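Local coordinates for protein 33 kDa chaperonin (Thermotoga maritima, PDB 1VQ0) that probably acts as a redox-regulated molecular chaperone that protects heat-unfolded and oxidatively damaged proteins from irreversible aggregation, at residues M199-P208 against D221-E229. Residues are numbered along the deposited sequence; the frame is centred on the assembly and turned at random.
Sequences MIEKNIKNLP and DVLERIFGE
Two helices packed against one face of the large mixed sheet meet here as an inclined, roughly antiparallel helix pair. Asn203 of helix 194-205 comes up to the C-terminal turn of helix 219-227, where Ile226 lies; the N-to-C directions of segments 199-205 and 221-227 make 132° and their axes approach to 8.3 Å. The pairing is close at this point, with CA of Asn203 5.1 Å from CA of Ile226. One hydrogen bond spans it: Asn203 ND2 donates to Ile226 O at 2.9 Å, with an N-H...O angle of 160°. The acceptor lies almost in the amide plane of Asn203, whereas the amide N-H approaches Ile226 O from well above the carbonyl plane, not along a lone pair. Gly228, with positive phi, is the first residue to leave helical geometry. Met199 reaches the same end: its chain bends at chi2 and chi3, bringing CE to 3.2 Å from Phe227 O. One residue on from Met199, Ile200 CD1 comes to 4.1 Å from Phe227 CE1. Further along helix 194-205 and just past its C-terminus, the packing is aliphatic. Ile226 presents CG2 to Ile204 CG1 (3.9 Å) and CG1 to Leu207 CD1 (3.9 Å), Leu207 crossing it at about a right angle. The bent arginine chain brings Arg225 NH1 obliquely near Leu207 CD2 and Pro208 CD. Toward the sheet, Phe183 of strand 176-187 touches Leu207 and Ile226, and Val185 touches Ile200 and Phe227; strand 24-30 receives Val222, Leu223 and Phe227, while Leu213 of helix 210-213 packs on Leu207, Pro208, Val222 and Arg225.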
ATOM      1  N   MET A 199     -12.883  29.118  -7.141  1.00 42.81           N
ATOM      2  CA  MET A 199     -14.012  29.148  -8.079  1.00 42.28           C
ATOM      3  C   MET A 199     -14.438  27.750  -8.527  1.00 42.55           C
ATOM      4  O   MET A 199     -15.632  27.441  -8.565  1.00 42.30           O
ATOM      5  CB  MET A 199     -13.620  29.970  -9.300  1.00 42.31           C
ATOM      6  CG  MET A 199     -14.695  30.090 -10.357  1.00 41.32           C
ATOM      7  SD  MET A 199     -13.992  30.100 -11.984  1.00 43.15           S
ATOM      8  CE  MET A 199     -13.457  28.453 -12.072  1.00 38.00           C
ATOM      9  N   ILE A 200     -13.457  26.925  -8.886  1.00 42.93           N
ATOM     10  CA  ILE A 200     -13.681  25.511  -9.188  1.00 43.19           C
ATOM     11  C   ILE A 200     -14.395  24.805  -8.023  1.00 42.97           C
ATOM     12  O   ILE A 200     -15.446  24.215  -8.207  1.00 42.06           O
ATOM     13  CB  ILE A 200     -12.335  24.811  -9.509  1.00 43.31           C
ATOM     14  CG1 ILE A 200     -11.777  25.308 -10.842  1.00 43.71           C
ATOM     15  CG2 ILE A 200     -12.510  23.322  -9.583  1.00 42.59           C
ATOM     16  CD1 ILE A 200     -10.400  24.750 -11.151  1.00 45.09           C
ATOM     17  N   GLU A 201     -13.799  24.880  -6.838  1.00 43.39           N
ATOM     18  CA  GLU A 201     -14.385  24.358  -5.604  1.00 43.84           C
ATOM     19  C   GLU A 201     -15.837  24.801  -5.444  1.00 42.64           C
ATOM     20  O   GLU A 201     -16.716  23.981  -5.228  1.00 42.35           O
ATOM     21  CB  GLU A 201     -13.602  24.858  -4.385  1.00 45.05           C
ATOM     22  CG  GLU A 201     -12.506  23.942  -3.853  1.00 50.17           C
ATOM     23  CD  GLU A 201     -11.616  24.608  -2.773  1.00 54.95           C
ATOM     24  OE1 GLU A 201     -11.941  25.727  -2.267  1.00 57.31           O
ATOM     25  OE2 GLU A 201     -10.567  24.011  -2.440  1.00 56.55           O
ATOM     26  N   LYS A 202     -16.072  26.111  -5.542  1.00 41.61           N
ATOM     27  CA  LYS A 202     -17.411  26.688  -5.354  1.00 40.32           C
ATOM     28  C   LYS A 202     -18.417  26.199  -6.380  1.00 39.34           C
ATOM     29  O   LYS A 202     -19.546  25.862  -6.030  1.00 39.50           O
ATOM     30  CB  LYS A 202     -17.357  28.221  -5.382  1.00 40.65           C
ATOM     31  CG  LYS A 202     -18.690  28.881  -4.937  1.00 41.16           C
ATOM     32  CD  LYS A 202     -18.638  30.391  -4.871  1.00 44.29           C
ATOM     33  CE  LYS A 202     -20.004  30.974  -4.444  1.00 46.67           C
ATOM     34  NZ  LYS A 202     -20.005  32.479  -4.198  1.00 49.37           N
ATOM     35  N   ASN A 203     -17.994  26.198  -7.646  1.00 38.49           N
ATOM     36  CA  ASN A 203     -18.793  25.713  -8.763  1.00 37.66           C
ATOM     37  C   ASN A 203     -19.180  24.229  -8.632  1.00 37.30           C
ATOM     38  O   ASN A 203     -20.332  23.862  -8.861  1.00 37.53           O
ATOM     39  CB  ASN A 203     -18.056  25.964 -10.104  1.00 37.01           C
ATOM     40  CG  ASN A 203     -17.993  27.455 -10.479  1.00 38.24           C
ATOM     41  OD1 ASN A 203     -18.618  28.278  -9.829  1.00 36.60           O
ATOM     42  ND2 ASN A 203     -17.226  27.792 -11.525  1.00 36.01           N
ATOM     43  N   ILE A 204     -18.241  23.379  -8.250  1.00 37.88           N
ATOM     44  CA  ILE A 204     -18.560  21.965  -8.048  1.00 38.96           C
ATOM     45  C   ILE A 204     -19.519  21.776  -6.846  1.00 41.29           C
ATOM     46  O   ILE A 204     -20.522  21.051  -6.932  1.00 41.83           O
ATOM     47  CB  ILE A 204     -17.281  21.128  -7.842  1.00 38.65           C
ATOM     48  CG1 ILE A 204     -16.456  21.088  -9.116  1.00 39.19           C
ATOM     49  CG2 ILE A 204     -17.631  19.663  -7.368  1.00 38.71           C
ATOM     50  CD1 ILE A 204     -15.021  20.497  -8.920  1.00 38.72           C
ATOM     51  N   LYS A 205     -19.199  22.413  -5.728  1.00 43.17           N
ATOM     52  CA  LYS A 205     -20.038  22.317  -4.529  1.00 45.52           C
ATOM     53  C   LYS A 205     -21.480  22.748  -4.832  1.00 44.56           C
ATOM     54  O   LYS A 205     -22.428  22.228  -4.239  1.00 45.15           O
ATOM     55  CB  LYS A 205     -19.462  23.168  -3.380  1.00 46.74           C
ATOM     56  CG  LYS A 205     -20.078  22.878  -1.993  1.00 53.22           C
ATOM     57  CD  LYS A 205     -19.994  24.119  -1.074  1.00 59.74           C
ATOM     58  CE  LYS A 205     -20.473  23.838   0.372  1.00 61.92           C
ATOM     59  NZ  LYS A 205     -20.635  25.143   1.165  1.00 63.93           N
ATOM     60  N   ASN A 206     -21.638  23.691  -5.751  1.00 43.41           N
ATOM     61  CA  ASN A 206     -22.953  24.168  -6.104  1.00 42.74           C
ATOM     62  C   ASN A 206     -23.754  23.231  -6.988  1.00 42.05           C
ATOM     63  O   ASN A 206     -24.942  23.452  -7.182  1.00 41.18           O
ATOM     64  CB  ASN A 206     -22.834  25.505  -6.827  1.00 43.15           C
ATOM     65  CG  ASN A 206     -22.822  26.700  -5.876  1.00 44.39           C
ATOM     66  OD1 ASN A 206     -22.873  26.547  -4.658  1.00 42.12           O
ATOM     67  ND2 ASN A 206     -22.745  27.914  -6.451  1.00 44.06           N
ATOM     68  N   LEU A 207     -23.110  22.223  -7.575  1.00 41.44           N
ATOM     69  CA  LEU A 207     -23.802  21.360  -8.543  1.00 40.46           C
ATOM     70  C   LEU A 207     -24.809  20.462  -7.831  1.00 40.26           C
ATOM     71  O   LEU A 207     -24.615  20.106  -6.663  1.00 41.21           O
ATOM     72  CB  LEU A 207     -22.813  20.505  -9.356  1.00 39.69           C
ATOM     73  CG  LEU A 207     -22.004  21.193 -10.467  1.00 37.95           C
ATOM     74  CD1 LEU A 207     -21.002  20.230 -11.118  1.00 33.66           C
ATOM     75  CD2 LEU A 207     -22.951  21.772 -11.550  1.00 35.39           C
ATOM     76  N   PRO A 208     -25.881  20.085  -8.531  1.00 39.22           N
ATOM     77  CA  PRO A 208     -26.719  18.982  -8.066  1.00 38.03           C
ATOM     78  C   PRO A 208     -25.978  17.664  -8.117  1.00 38.13           C
ATOM     79  O   PRO A 208     -24.971  17.513  -8.833  1.00 38.45           O
ATOM     80  CB  PRO A 208     -27.887  18.954  -9.050  1.00 38.22           C
ATOM     81  CG  PRO A 208     -27.787  20.216  -9.903  1.00 38.40           C
ATOM     82  CD  PRO A 208     -26.367  20.679  -9.797  1.00 39.22           C
ATOM     83  N   ASP A 221     -21.661  20.932 -21.003  1.00 36.25           N
ATOM     84  CA  ASP A 221     -22.316  22.024 -20.302  1.00 35.88           C
ATOM     85  C   ASP A 221     -22.041  21.849 -18.807  1.00 35.44           C
ATOM     86  O   ASP A 221     -21.706  22.807 -18.122  1.00 36.43           O
ATOM     87  CB  ASP A 221     -23.809  22.014 -20.597  1.00 36.45           C
ATOM     88  CG  ASP A 221     -24.117  22.159 -22.097  1.00 39.61           C
ATOM     89  OD1 ASP A 221     -23.339  22.817 -22.815  1.00 44.19           O
ATOM     90  OD2 ASP A 221     -25.113  21.648 -22.648  1.00 44.82           O
ATOM     91  N   VAL A 222     -22.122  20.621 -18.310  1.00 33.41           N
ATOM     92  CA  VAL A 222     -21.667  20.368 -16.931  1.00 33.77           C
ATOM     93  C   VAL A 222     -20.231  20.896 -16.679  1.00 33.07           C
ATOM     94  O   VAL A 222     -19.940  21.461 -15.646  1.00 33.81           O
ATOM     95  CB  VAL A 222     -21.687  18.864 -16.578  1.00 33.47           C
ATOM     96  CG1 VAL A 222     -20.998  18.589 -15.210  1.00 33.22           C
ATOM     97  CG2 VAL A 222     -23.097  18.332 -16.524  1.00 35.56           C
ATOM     98  N   LEU A 223     -19.329  20.676 -17.620  1.00 32.47           N
ATOM     99  CA  LEU A 223     -17.947  21.128 -17.451  1.00 31.78           C
ATOM    100  C   LEU A 223     -17.857  22.689 -17.500  1.00 32.83           C
ATOM    101  O   LEU A 223     -17.010  23.305 -16.812  1.00 31.70           O
ATOM    102  CB  LEU A 223     -17.049  20.509 -18.535  1.00 31.04           C
ATOM    103  CG  LEU A 223     -16.869  18.990 -18.656  1.00 30.01           C
ATOM    104  CD1 LEU A 223     -16.085  18.645 -19.931  1.00 29.47           C
ATOM    105  CD2 LEU A 223     -16.186  18.447 -17.468  1.00 33.15           C
ATOM    106  N   GLU A 224     -18.703  23.303 -18.344  1.00 32.74           N
ATOM    107  CA  GLU A 224     -18.767  24.776 -18.427  1.00 33.69           C
ATOM    108  C   GLU A 224     -19.138  25.370 -17.080  1.00 34.38           C
ATOM    109  O   GLU A 224     -18.514  26.313 -16.613  1.00 34.82           O
ATOM    110  CB  GLU A 224     -19.752  25.263 -19.488  1.00 32.77           C
ATOM    111  CG  GLU A 224     -20.051  26.744 -19.322  1.00 33.05           C
ATOM    112  CD  GLU A 224     -20.886  27.329 -20.425  1.00 32.95           C
ATOM    113  OE1 GLU A 224     -21.442  26.547 -21.234  1.00 34.32           O
ATOM    114  OE2 GLU A 224     -20.943  28.593 -20.446  1.00 30.19           O
ATOM    115  N   ARG A 225     -20.146  24.771 -16.470  1.00 36.84           N
ATOM    116  CA  ARG A 225     -20.532  25.087 -15.098  1.00 37.88           C
ATOM    117  C   ARG A 225     -19.404  24.947 -14.077  1.00 36.89           C
ATOM    118  O   ARG A 225     -19.233  25.850 -13.257  1.00 37.38           O
ATOM    119  CB  ARG A 225     -21.703  24.222 -14.672  1.00 39.26           C
ATOM    120  CG  ARG A 225     -22.958  24.415 -15.507  1.00 43.12           C
ATOM    121  CD  ARG A 225     -24.191  24.495 -14.692  1.00 47.45           C
ATOM    122  NE  ARG A 225     -25.180  23.512 -15.109  1.00 49.30           N
ATOM    123  CZ  ARG A 225     -26.109  23.020 -14.298  1.00 49.89           C
ATOM    124  NH1 ARG A 225     -26.172  23.415 -13.020  1.00 46.74           N
ATOM    125  NH2 ARG A 225     -26.983  22.128 -14.754  1.00 52.45           N
ATOM    126  N   ILE A 226     -18.648  23.839 -14.106  1.00 34.29           N
ATOM    127  CA  ILE A 226     -17.462  23.731 -13.238  1.00 33.49           C
ATOM    128  C   ILE A 226     -16.395  24.858 -13.411  1.00 33.82           C
ATOM    129  O   ILE A 226     -15.900  25.418 -12.421  1.00 34.60           O
ATOM    130  CB  ILE A 226     -16.790  22.363 -13.398  1.00 33.38           C
ATOM    131  CG1 ILE A 226     -17.702  21.251 -12.830  1.00 32.34           C
ATOM    132  CG2 ILE A 226     -15.456  22.343 -12.652  1.00 33.26           C
ATOM    133  CD1 ILE A 226     -17.377  19.847 -13.266  1.00 33.45           C
ATOM    134  N   PHE A 227     -16.022  25.165 -14.651  1.00 32.71           N
ATOM    135  CA  PHE A 227     -14.849  25.989 -14.894  1.00 32.98           C
ATOM    136  C   PHE A 227     -15.162  27.440 -15.064  1.00 33.24           C
ATOM    137  O   PHE A 227     -14.241  28.250 -15.216  1.00 34.22           O
ATOM    138  CB  PHE A 227     -14.079  25.453 -16.102  1.00 32.56           C
ATOM    139  CG  PHE A 227     -13.400  24.184 -15.810  1.00 33.01           C
ATOM    140  CD1 PHE A 227     -12.284  24.169 -14.979  1.00 35.40           C
ATOM    141  CD2 PHE A 227     -13.933  22.971 -16.247  1.00 32.70           C
ATOM    142  CE1 PHE A 227     -11.676  22.982 -14.644  1.00 32.79           C
ATOM    143  CE2 PHE A 227     -13.321  21.785 -15.947  1.00 31.22           C
ATOM    144  CZ  PHE A 227     -12.194  21.778 -15.134  1.00 32.88           C
ATOM    145  N   GLY A 228     -16.455  27.774 -15.060  1.00 33.92           N
ATOM    146  CA  GLY A 228     -16.902  29.192 -15.185  1.00 34.42           C
ATOM    147  C   GLY A 228     -16.912  29.722 -16.603  1.00 34.51           C
ATOM    148  O   GLY A 228     -17.493  30.724 -16.842  1.00 35.53           O
ATOM    149  N   GLU A 229     -16.263  29.009 -17.517  1.00 35.37           N
ATOM    150  CA  GLU A 229     -16.259  29.241 -18.953  1.00 35.18           C
ATOM    151  C   GLU A 229     -16.345  27.871 -19.655  1.00 34.84           C
ATOM    152  O   GLU A 229     -16.147  26.840 -19.018  1.00 35.53           O
ATOM    153  CB  GLU A 229     -14.966  29.947 -19.353  1.00 35.37           C
ATOM    154  CG  GLU A 229     -13.726  29.077 -19.227  1.00 38.19           C
ATOM    155  CD  GLU A 229     -12.495  29.830 -18.774  1.00 39.69           C
ATOM    156  OE1 GLU A 229     -12.388  30.115 -17.553  1.00 40.01           O
ATOM    157  OE2 GLU A 229     -11.642  30.102 -19.646  1.00 38.70           O
TER